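Local coordinates for protein probable N-glycosylase/DNA lyase (Thermotoga maritima, PDB 3N0U) that is a probable N-glycosylase/DNA lyase of the 8-oxoguanine DNA glycosylase family, a mainly helical protein without strands, of the HHH clan, at residues Phe35-Phe38 with Lys39-Gly42. Residues are numbered along the deposited sequence; the frame is centred on the assembly and turned at random.
Sequences FEEF and KRLG
Lys-39 packs back along its helix against Phe-35, one turn earlier: its CG sits near the plane of the ring, at the edge, 4.3 Å from Phe-35 CD2. The same CG lies 3.4 Å from Phe-35 O, the carbonyl that accepts the Lys-39 backbone N-H at 2.8 Å. Bends at chi3 and chi4 turn NZ to Glu-153, with which it forms a salt bridge. Arg-40 leaves with CG anti to the backbone N (chi1 174°), then turns at chi3, which brings its guanidinium back beside Glu-37. There NH1 approaches Glu-37 CG at 3.8 Å, and Glu-37 CA lies over one guanidinium face, offset toward the rim. The carboxylate and guanidinium planes are 47° apart and Glu-37 OE2 stays 5.2 Å from Arg-40 NH1, so the two side chains lie side by side, pointing the same way, with their charged atoms not in contact; Glu-37 OE1 instead pairs with Arg-34. Leu-41 rests CB 3.5 Å from Phe-38 O. The backbone N-H groups of Arg-40 and Leu-41 bond to the carbonyls of Glu-36 and Glu-37 in the same i to i+4 pattern, and Gly-42 N continues it at Phe-38 O, 3.2 Å away and nearly straight at 169°. On the buried side, Phe-38 CD2 stands 3.7 Å above the centre of the Phe-35 ring, and both aromatics touch Leu-207 of helix 202-214 and Arg-148 of helix 140-148. The chemistry is that of an amphipathic alpha-helix near its C-terminal end: the two aromatic rings pack against neighbouring helices on one side, while the salt bridges of Glu-37 and Lys-39 go to residues outside these two segments.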
loop_
_atom_site.group_PDB
_atom_site.type_symbol
_atom_site.label_atom_id
_atom_site.label_comp_id
_atom_site.label_asym_id
_atom_site.label_seq_id
_atom_site.Cartn_x
_atom_site.Cartn_y
_atom_site.Cartn_z
ATOM N N PHE A 35 9.880 -2.967 7.375
ATOM C CA PHE A 35 10.340 -1.700 6.836
ATOM C C PHE A 35 11.738 -1.754 6.257
ATOM O O PHE A 35 12.036 -1.042 5.291
ATOM C CB PHE A 35 10.196 -0.545 7.826
ATOM C CG PHE A 35 9.339 0.522 7.281
ATOM C CD1 PHE A 35 7.974 0.445 7.424
ATOM C CD2 PHE A 35 9.881 1.520 6.494
ATOM C CE1 PHE A 35 7.155 1.388 6.861
ATOM C CE2 PHE A 35 9.062 2.471 5.910
ATOM C CZ PHE A 35 7.694 2.405 6.109
ATOM N N GLU A 36 12.597 -2.599 6.819
ATOM C CA GLU A 36 13.944 -2.748 6.266
ATOM C C GLU A 36 13.850 -3.317 4.853
ATOM O O GLU A 36 14.651 -2.977 3.986
ATOM C CB GLU A 36 14.808 -3.629 7.171
ATOM C CG GLU A 36 15.344 -2.887 8.379
ATOM C CD GLU A 36 15.554 -3.789 9.591
ATOM O OE1 GLU A 36 15.692 -5.023 9.405
ATOM O OE2 GLU A 36 15.581 -3.260 10.734
ATOM N N GLU A 37 12.860 -4.171 4.620
ATOM C CA GLU A 37 12.646 -4.739 3.298
ATOM C C GLU A 37 12.118 -3.660 2.342
ATOM O O GLU A 37 12.532 -3.570 1.182
ATOM C CB GLU A 37 11.702 -5.948 3.379
ATOM C CG GLU A 37 12.288 -7.103 4.221
ATOM C CD GLU A 37 11.286 -8.180 4.605
ATOM O OE1 GLU A 37 10.101 -8.062 4.240
ATOM O OE2 GLU A 37 11.698 -9.153 5.285
ATOM N N PHE A 38 11.238 -2.800 2.840
ATOM C CA PHE A 38 10.744 -1.699 2.021
ATOM C C PHE A 38 11.889 -0.767 1.643
ATOM O O PHE A 38 11.991 -0.347 0.495
ATOM C CB PHE A 38 9.695 -0.873 2.770
ATOM C CG PHE A 38 8.439 -1.638 3.139
ATOM C CD1 PHE A 38 8.072 -2.799 2.483
ATOM C CD2 PHE A 38 7.605 -1.133 4.107
ATOM C CE1 PHE A 38 6.909 -3.463 2.818
ATOM C CE2 PHE A 38 6.438 -1.788 4.456
ATOM C CZ PHE A 38 6.081 -2.951 3.803
ATOM N N LYS A 39 12.720 -0.413 2.623
ATOM C CA LYS A 39 13.834 0.510 2.374
ATOM C C LYS A 39 14.809 -0.091 1.363
ATOM O O LYS A 39 15.350 0.627 0.512
ATOM C CB LYS A 39 14.543 0.917 3.677
ATOM C CG LYS A 39 13.686 1.814 4.562
ATOM C CD LYS A 39 14.504 2.549 5.617
ATOM C CE LYS A 39 14.293 4.067 5.537
ATOM N NZ LYS A 39 12.843 4.475 5.482
ATOM N N ARG A 40 15.008 -1.403 1.443
ATOM C CA ARG A 40 15.916 -2.112 0.543
ATOM C C ARG A 40 15.410 -1.996 -0.883
ATOM O O ARG A 40 16.196 -1.778 -1.799
ATOM C CB ARG A 40 16.079 -3.593 0.942
ATOM C CG ARG A 40 16.898 -4.422 -0.050
ATOM C CD ARG A 40 16.920 -5.887 0.335
ATOM N NE ARG A 40 17.212 -6.059 1.756
ATOM C CZ ARG A 40 16.511 -6.826 2.588
ATOM N NH1 ARG A 40 15.469 -7.519 2.148
ATOM N NH2 ARG A 40 16.856 -6.908 3.865
ATOM N N LEU A 41 14.097 -2.115 -1.073
ATOM C CA LEU A 41 13.512 -2.017 -2.408
ATOM C C LEU A 41 13.735 -0.608 -2.978
ATOM O O LEU A 41 14.169 -0.454 -4.105
ATOM C CB LEU A 41 12.019 -2.363 -2.349
ATOM C CG LEU A 41 11.261 -2.188 -3.659
ATOM C CD1 LEU A 41 11.877 -3.053 -4.780
ATOM C CD2 LEU A 41 9.788 -2.503 -3.500
ATOM N N GLY A 42 13.431 0.424 -2.200
ATOM C CA GLY A 42 13.653 1.782 -2.662
ATOM C C GLY A 42 15.118 2.115 -2.930
ATOM O O GLY A 42 15.438 2.843 -3.877
#